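TLR1789 protein (Thermosynechococcus elongatus, PDB 2X8X) is an Omp85-family outer-membrane protein whose periplasmic POTRA domains, the part described here, probably help receive and assemble incoming membrane proteins. Local coordinates at residues 44-58 against 67-79. Sequence-based numbering, arbitrary orientation.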
ATOM      1  N   THR A  44      18.068  19.554   4.994  1.00 26.13           N
ATOM      2  CA  THR A  44      16.784  19.443   4.292  1.00 24.16           C
ATOM      3  C   THR A  44      16.378  17.944   4.143  1.00 23.41           C
ATOM      4  O   THR A  44      15.190  17.605   4.238  1.00 22.18           O
ATOM      5  CB  THR A  44      16.731  20.109   2.853  1.00 25.65           C
ATOM      6  OG1 THR A  44      17.463  19.324   1.902  1.00 25.38           O
ATOM      7  CG2 THR A  44      17.178  21.573   2.847  1.00 25.59           C
ATOM      8  N   ASN A  45      17.366  17.081   3.914  1.00 22.11           N
ATOM      9  CA  ASN A  45      17.076  15.615   3.945  1.00 20.33           C
ATOM     10  C   ASN A  45      16.488  15.181   5.279  1.00 20.28           C
ATOM     11  O   ASN A  45      15.510  14.452   5.330  1.00 21.51           O
ATOM     12  CB  ASN A  45      18.325  14.790   3.756  1.00 19.75           C
ATOM     13  CG  ASN A  45      18.952  14.935   2.424  1.00 20.05           C
ATOM     14  OD1 ASN A  45      20.119  14.546   2.253  1.00 19.46           O
ATOM     15  ND2 ASN A  45      18.228  15.447   1.460  1.00 18.78           N
ATOM     16  N   ALA A  46      17.102  15.580   6.389  1.00 20.92           N
ATOM     17  CA  ALA A  46      16.570  15.221   7.739  1.00 22.37           C
ATOM     18  C   ALA A  46      15.179  15.720   8.017  1.00 21.71           C
ATOM     19  O   ALA A  46      14.375  15.021   8.639  1.00 24.21           O
ATOM     20  CB  ALA A  46      17.544  15.706   8.864  1.00 22.15           C
ATOM     21  N   ILE A  47      14.888  16.939   7.596  1.00 21.18           N
ATOM     22  CA  ILE A  47      13.547  17.457   7.737  1.00 19.90           C
ATOM     23  C   ILE A  47      12.569  16.697   6.871  1.00 21.35           C
ATOM     24  O   ILE A  47      11.427  16.364   7.289  1.00 21.44           O
ATOM     25  CB  ILE A  47      13.522  18.957   7.335  1.00 20.97           C
ATOM     26  CG1 ILE A  47      14.401  19.788   8.288  1.00 19.79           C
ATOM     27  CG2 ILE A  47      12.108  19.442   7.375  1.00 20.83           C
ATOM     28  CD1 ILE A  47      14.737  21.218   7.743  1.00 21.56           C
ATOM     29  N   PHE A  48      12.976  16.413   5.646  1.00 20.78           N
ATOM     30  CA  PHE A  48      12.082  15.631   4.798  1.00 21.05           C
ATOM     31  C   PHE A  48      11.831  14.231   5.386  1.00 20.91           C
ATOM     32  O   PHE A  48      10.682  13.743   5.318  1.00 21.33           O
ATOM     33  CB  PHE A  48      12.612  15.577   3.369  1.00 19.83           C
ATOM     34  CG  PHE A  48      11.574  15.201   2.375  1.00 20.91           C
ATOM     35  CD1 PHE A  48      10.751  16.175   1.808  1.00 19.03           C
ATOM     36  CD2 PHE A  48      11.435  13.887   1.985  1.00 18.37           C
ATOM     37  CE1 PHE A  48       9.761  15.800   0.865  1.00 22.16           C
ATOM     38  CE2 PHE A  48      10.408  13.468   1.104  1.00 20.07           C
ATOM     39  CZ  PHE A  48       9.595  14.476   0.503  1.00 20.28           C
ATOM     40  N   ALA A  49      12.875  13.585   5.965  1.00 18.82           N
ATOM     41  CA  ALA A  49      12.732  12.245   6.519  1.00 19.36           C
ATOM     42  C   ALA A  49      11.740  12.182   7.674  1.00 20.16           C
ATOM     43  O   ALA A  49      11.373  11.075   8.070  1.00 20.71           O
ATOM     44  CB  ALA A  49      14.039  11.678   7.011  1.00 16.37           C
ATOM     45  N   THR A  50      11.288  13.308   8.198  1.00 19.23           N
ATOM     46  CA  THR A  50      10.331  13.242   9.336  1.00 22.15           C
ATOM     47  C   THR A  50       8.956  12.771   8.815  1.00 21.78           C
ATOM     48  O   THR A  50       8.171  12.256   9.579  1.00 21.83           O
ATOM     49  CB  THR A  50      10.124  14.576  10.016  1.00 22.63           C
ATOM     50  OG1 THR A  50       9.598  15.510   9.048  1.00 22.96           O
ATOM     51  CG2 THR A  50      11.469  15.085  10.745  1.00 22.11           C
ATOM     52  N   GLY A  51       8.692  12.991   7.516  1.00 19.98           N
ATOM     53  CA  GLY A  51       7.452  12.506   6.906  1.00 21.19           C
ATOM     54  C   GLY A  51       6.310  13.503   6.895  1.00 20.31           C
ATOM     55  O   GLY A  51       5.273  13.194   6.324  1.00 18.91           O
ATOM     56  N   PHE A  52       6.514  14.685   7.480  1.00 19.17           N
ATOM     57  CA  PHE A  52       5.449  15.713   7.518  1.00 20.01           C
ATOM     58  C   PHE A  52       5.431  16.703   6.353  1.00 20.47           C
ATOM     59  O   PHE A  52       4.533  17.562   6.282  1.00 21.26           O
ATOM     60  CB  PHE A  52       5.551  16.569   8.811  1.00 18.70           C
ATOM     61  CG  PHE A  52       5.286  15.825  10.082  1.00 21.83           C
ATOM     62  CD1 PHE A  52       3.977  15.511  10.463  1.00 23.74           C
ATOM     63  CD2 PHE A  52       6.353  15.447  10.919  1.00 21.96           C
ATOM     64  CE1 PHE A  52       3.718  14.812  11.636  1.00 23.30           C
ATOM     65  CE2 PHE A  52       6.124  14.746  12.124  1.00 25.99           C
ATOM     66  CZ  PHE A  52       4.797  14.449  12.496  1.00 22.46           C
ATOM     67  N   PHE A  53       6.409  16.654   5.449  1.00 21.98           N
ATOM     68  CA  PHE A  53       6.584  17.790   4.518  1.00 22.16           C
ATOM     69  C   PHE A  53       6.557  17.386   3.076  1.00 21.93           C
ATOM     70  O   PHE A  53       7.237  16.434   2.692  1.00 22.18           O
ATOM     71  CB  PHE A  53       7.889  18.567   4.840  1.00 22.51           C
ATOM     72  CG  PHE A  53       7.955  19.017   6.271  1.00 23.45           C
ATOM     73  CD1 PHE A  53       7.271  20.153   6.690  1.00 23.44           C
ATOM     74  CD2 PHE A  53       8.676  18.297   7.204  1.00 22.98           C
ATOM     75  CE1 PHE A  53       7.296  20.553   8.034  1.00 23.01           C
ATOM     76  CE2 PHE A  53       8.708  18.698   8.535  1.00 24.99           C
ATOM     77  CZ  PHE A  53       8.054  19.823   8.957  1.00 21.61           C
ATOM     78  N   ALA A  54       5.743  18.085   2.289  1.00 19.10           N
ATOM     79  CA  ALA A  54       5.725  17.846   0.849  1.00 19.42           C
ATOM     80  C   ALA A  54       6.966  18.403   0.156  1.00 21.28           C
ATOM     81  O   ALA A  54       7.334  17.942  -0.948  1.00 20.89           O
ATOM     82  CB  ALA A  54       4.455  18.478   0.209  1.00 19.70           C
ATOM     83  N   ASP A  55       7.601  19.412   0.761  1.00 20.19           N
ATOM     84  CA  ASP A  55       8.628  20.137   0.085  1.00 23.35           C
ATOM     85  C   ASP A  55       9.453  20.837   1.159  1.00 23.45           C
ATOM     86  O   ASP A  55       8.925  21.231   2.189  1.00 22.97           O
ATOM     87  CB  ASP A  55       8.038  21.171  -0.903  1.00 23.97           C
ATOM     88  CG  ASP A  55       9.051  21.574  -1.984  1.00 30.86           C
ATOM     89  OD1 ASP A  55      10.257  21.225  -1.880  1.00 34.13           O
ATOM     90  OD2 ASP A  55       8.645  22.261  -2.942  1.00 37.13           O
ATOM     91  N   VAL A  56      10.772  20.859   0.960  1.00 25.13           N
ATOM     92  CA  VAL A  56      11.749  21.458   1.914  1.00 24.43           C
ATOM     93  C   VAL A  56      12.825  22.153   1.053  1.00 26.52           C
ATOM     94  O   VAL A  56      13.443  21.476   0.187  1.00 27.09           O
ATOM     95  CB  VAL A  56      12.429  20.395   2.803  1.00 23.08           C
ATOM     96  CG1 VAL A  56      13.346  21.092   3.884  1.00 24.13           C
ATOM     97  CG2 VAL A  56      11.367  19.486   3.524  1.00 23.04           C
ATOM     98  N   ASN A  57      13.065  23.455   1.300  1.00 27.20           N
ATOM     99  CA  ASN A  57      14.191  24.162   0.717  1.00 30.29           C
ATOM    100  C   ASN A  57      14.966  24.960   1.788  1.00 29.97           C
ATOM    101  O   ASN A  57      14.356  25.534   2.709  1.00 30.64           O
ATOM    102  CB  ASN A  57      13.707  25.198  -0.308  1.00 32.52           C
ATOM    103  CG  ASN A  57      13.133  24.551  -1.572  1.00 38.72           C
ATOM    104  OD1 ASN A  57      13.785  24.585  -2.618  1.00 47.26           O
ATOM    105  ND2 ASN A  57      11.907  23.969  -1.487  1.00 40.35           N
ATOM    106  N   ALA A  58      16.287  24.999   1.657  1.00 29.75           N
ATOM    107  CA  ALA A  58      17.164  25.822   2.530  1.00 29.49           C
ATOM    108  C   ALA A  58      17.590  27.068   1.725  1.00 30.87           C
ATOM    109  O   ALA A  58      18.091  26.943   0.592  1.00 31.23           O
ATOM    110  CB  ALA A  58      18.365  25.051   2.887  1.00 29.94           C
ATOM    111  N   VAL A  67      24.795  36.113   8.012  1.00 31.01           N
ATOM    112  CA  VAL A  67      23.969  35.135   7.231  1.00 29.70           C
ATOM    113  C   VAL A  67      22.755  34.488   7.984  1.00 29.33           C
ATOM    114  O   VAL A  67      22.914  33.947   9.110  1.00 27.94           O
ATOM    115  CB  VAL A  67      24.849  34.027   6.577  1.00 29.10           C
ATOM    116  CG1 VAL A  67      24.014  33.168   5.667  1.00 27.75           C
ATOM    117  CG2 VAL A  67      26.017  34.682   5.796  1.00 28.59           C
ATOM    118  N   ARG A  68      21.559  34.608   7.359  1.00 27.72           N
ATOM    119  CA  ARG A  68      20.349  33.915   7.769  1.00 27.38           C
ATOM    120  C   ARG A  68      20.255  32.632   6.940  1.00 26.77           C
ATOM    121  O   ARG A  68      20.416  32.674   5.706  1.00 27.46           O
ATOM    122  CB  ARG A  68      19.079  34.734   7.523  1.00 27.32           C
ATOM    123  N   ILE A  69      20.010  31.503   7.599  1.00 25.07           N
ATOM    124  CA  ILE A  69      19.442  30.346   6.860  1.00 22.75           C
ATOM    125  C   ILE A  69      17.953  30.303   7.123  1.00 23.88           C
ATOM    126  O   ILE A  69      17.504  30.260   8.313  1.00 22.51           O
ATOM    127  CB  ILE A  69      20.113  28.935   7.165  1.00 24.03           C
ATOM    128  CG1 ILE A  69      21.611  29.010   6.866  1.00 20.07           C
ATOM    129  CG2 ILE A  69      19.512  27.882   6.223  1.00 20.14           C
ATOM    130  CD1 ILE A  69      21.875  29.340   5.396  1.00 22.36           C
ATOM    131  N   THR A  70      17.191  30.377   6.018  1.00 22.34           N
ATOM    132  CA  THR A  70      15.773  30.163   6.090  1.00 23.23           C
ATOM    133  C   THR A  70      15.459  28.753   5.514  1.00 24.92           C
ATOM    134  O   THR A  70      15.747  28.449   4.331  1.00 24.11           O
ATOM    135  CB  THR A  70      14.950  31.288   5.330  1.00 23.42           C
ATOM    136  OG1 THR A  70      15.275  32.589   5.878  1.00 24.97           O
ATOM    137  CG2 THR A  70      13.459  31.064   5.489  1.00 20.11           C
ATOM    138  N   PHE A  71      14.872  27.916   6.364  1.00 24.65           N
ATOM    139  CA  PHE A  71      14.337  26.651   5.913  1.00 25.53           C
ATOM    140  C   PHE A  71      12.882  26.820   5.473  1.00 25.81           C
ATOM    141  O   PHE A  71      12.025  27.000   6.312  1.00 26.97           O
ATOM    142  CB  PHE A  71      14.497  25.623   7.021  1.00 25.15           C
ATOM    143  CG  PHE A  71      15.903  25.138   7.147  1.00 25.20           C
ATOM    144  CD1 PHE A  71      16.736  25.583   8.179  1.00 23.20           C
ATOM    145  CD2 PHE A  71      16.415  24.231   6.192  1.00 25.43           C
ATOM    146  CE1 PHE A  71      18.069  25.095   8.259  1.00 22.03           C
ATOM    147  CE2 PHE A  71      17.701  23.752   6.250  1.00 20.56           C
ATOM    148  CZ  PHE A  71      18.540  24.167   7.324  1.00 23.00           C
ATOM    149  N   VAL A  72      12.609  26.771   4.176  1.00 25.45           N
ATOM    150  CA  VAL A  72      11.191  26.911   3.756  1.00 25.96           C
ATOM    151  C   VAL A  72      10.568  25.512   3.598  1.00 23.87           C
ATOM    152  O   VAL A  72      11.045  24.718   2.811  1.00 23.97           O
ATOM    153  CB  VAL A  72      11.029  27.695   2.429  1.00 25.37           C
ATOM    154  CG1 VAL A  72       9.532  28.077   2.212  1.00 28.53           C
ATOM    155  CG2 VAL A  72      11.889  28.978   2.462  1.00 26.90           C
ATOM    156  N   VAL A  73       9.475  25.295   4.319  1.00 23.77           N
ATOM    157  CA  VAL A  73       8.873  24.018   4.493  1.00 22.07           C
ATOM    158  C   VAL A  73       7.409  24.164   4.073  1.00 23.24           C
ATOM    159  O   VAL A  73       6.830  25.234   4.275  1.00 22.11           O
ATOM    160  CB  VAL A  73       9.075  23.759   5.963  1.00 24.10           C
ATOM    161  CG1 VAL A  73       7.847  23.595   6.776  1.00 22.33           C
ATOM    162  CG2 VAL A  73      10.251  22.831   6.210  1.00 18.77           C
ATOM    163  N   ARG A  74       6.845  23.106   3.439  1.00 20.96           N
ATOM    164  CA  ARG A  74       5.460  23.066   2.939  1.00 20.34           C
ATOM    165  C   ARG A  74       4.945  21.710   3.468  1.00 19.73           C
ATOM    166  O   ARG A  74       5.336  20.661   2.957  1.00 17.33           O
ATOM    167  CB  ARG A  74       5.430  23.109   1.388  1.00 20.13           C
ATOM    168  CG  ARG A  74       4.029  23.192   0.823  1.00 24.13           C
ATOM    169  CD  ARG A  74       4.064  23.316  -0.741  1.00 26.21           C
ATOM    170  NE  ARG A  74       3.190  22.224  -1.038  1.00 34.44           N
ATOM    171  CZ  ARG A  74       3.415  21.166  -1.799  1.00 29.96           C
ATOM    172  NH1 ARG A  74       4.470  21.052  -2.600  1.00 30.65           N
ATOM    173  NH2 ARG A  74       2.475  20.257  -1.786  1.00 28.89           N
ATOM    174  N   PRO A  75       4.266  21.736   4.602  1.00 19.00           N
ATOM    175  CA  PRO A  75       3.759  20.564   5.231  1.00 20.40           C
ATOM    176  C   PRO A  75       2.665  19.922   4.356  1.00 21.96           C
ATOM    177  O   PRO A  75       2.003  20.627   3.518  1.00 21.92           O
ATOM    178  CB  PRO A  75       3.075  21.100   6.468  1.00 19.78           C
ATOM    179  CG  PRO A  75       3.721  22.561   6.661  1.00 19.90           C
ATOM    180  CD  PRO A  75       4.007  22.987   5.337  1.00 19.83           C
ATOM    181  N   TYR A  76       2.437  18.631   4.575  1.00 20.89           N
ATOM    182  CA  TYR A  76       1.245  18.017   4.004  1.00 20.53           C
ATOM    183  C   TYR A  76       0.075  18.683   4.760  1.00 22.13           C
ATOM    184  O   TYR A  76       0.307  19.220   5.817  1.00 22.46           O
ATOM    185  CB  TYR A  76       1.214  16.491   4.207  1.00 18.72           C
ATOM    186  CG  TYR A  76       2.327  15.768   3.460  1.00 19.38           C
ATOM    187  CD1 TYR A  76       2.340  15.717   2.053  1.00 16.03           C
ATOM    188  CD2 TYR A  76       3.341  15.119   4.141  1.00 14.68           C
ATOM    189  CE1 TYR A  76       3.380  15.089   1.337  1.00 17.71           C
ATOM    190  CE2 TYR A  76       4.346  14.491   3.449  1.00 19.80           C
ATOM    191  CZ  TYR A  76       4.364  14.488   2.032  1.00 15.24           C
ATOM    192  OH  TYR A  76       5.410  13.832   1.354  1.00 22.88           O
ATOM    193  N   PRO A  77      -1.158  18.655   4.198  1.00 21.78           N
ATOM    194  CA  PRO A  77      -2.355  19.244   4.807  1.00 23.16           C
ATOM    195  C   PRO A  77      -2.708  18.491   6.077  1.00 23.88           C
ATOM    196  O   PRO A  77      -2.257  17.339   6.273  1.00 24.04           O
ATOM    197  CB  PRO A  77      -3.477  18.919   3.794  1.00 21.84           C
ATOM    198  CG  PRO A  77      -2.813  18.433   2.537  1.00 24.72           C
ATOM    199  CD  PRO A  77      -1.420  18.005   2.883  1.00 22.78           C
ATOM    200  N   VAL A  78      -3.531  19.096   6.931  1.00 22.42           N
ATOM    201  CA  VAL A  78      -4.129  18.373   8.047  1.00 21.64           C
ATOM    202  C   VAL A  78      -5.019  17.269   7.443  1.00 22.43           C
ATOM    203  O   VAL A  78      -5.773  17.515   6.502  1.00 21.20           O
ATOM    204  CB  VAL A  78      -4.933  19.286   8.989  1.00 23.90           C
ATOM    205  CG1 VAL A  78      -5.729  18.465  10.013  1.00 23.93           C
ATOM    206  CG2 VAL A  78      -3.953  20.199   9.784  1.00 23.24           C
ATOM    207  N   LEU A  79      -4.880  16.060   7.952  1.00 21.04           N
ATOM    208  CA  LEU A  79      -5.650  14.951   7.412  1.00 20.51           C
ATOM    209  C   LEU A  79      -7.123  15.001   7.828  1.00 18.91           C
ATOM    210  O   LEU A  79      -7.439  15.003   9.046  1.00 18.39           O
ATOM    211  CB  LEU A  79      -5.001  13.614   7.894  1.00 18.50           C
ATOM    212  CG  LEU A  79      -5.738  12.360   7.395  1.00 19.52           C
ATOM    213  CD1 LEU A  79      -5.638  12.255   5.826  1.00 12.94           C
ATOM    214  CD2 LEU A  79      -5.177  11.105   8.031  1.00 18.52           C
TER
HETATM  215  O   HOH W   1       9.582  24.379   0.506  1.00 30.64           O
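Phe71 and Tyr76 both carry CG beside the backbone N and anti to the carbonyl carbon (chi1 -76° and -65°), which leans each ring across to 44-58. The Phe71 ring reaches helix 37-48: Ile47 CD1 lies 3.8 Å from CD2, Thr44 CG2 comes up at the ring edge, and Ala58 CB, small, is 3.7 Å from CE2. Beside it, Val73 places CG2 over one face of the Phe53 ring and also against Ile47 CG2, 4.0 Å away; branched aliphatic side chains suit this layer between helix and sheet. Strands 55-58 and 67-75 form an antiparallel hairpin, paired by backbone bonds between Asn57 and Val72 and from Arg74 N to Asp55 O. This is the helix-on-sheet packing of a POTRA domain, helix 37-48 and helix 17-26 lying on the same side, where Val23 also touches Phe53. Near the corner a classic beta bulge sets Ala54 and Asp55 both opposite Arg74, whose carbonyl O accepts Ala54 N at 2.7 Å and, weakly, Asp55 N. On the sheet's other surface the bent Arg74 chain lays its guanidinium face on Ala54 CB, 3.3 Å from NH2; Asp55 OD2 stays 4.4 Å from NH1, beyond a salt bridge. Asn57, with an amide suited to a wet surface, donates an N-H from ND2 to a water that in turn donates to Val72 O. Past the strand, Tyr76 N binds Phe52 O at 2.9 Å, while its ring covers the Phe53-Ala54 peptide with one face and meets Gly51 O in plane at its edge. Gly51, the first residue to depart from helical angles, has a positive phi at which a CB would press on the preceding carbonyl O.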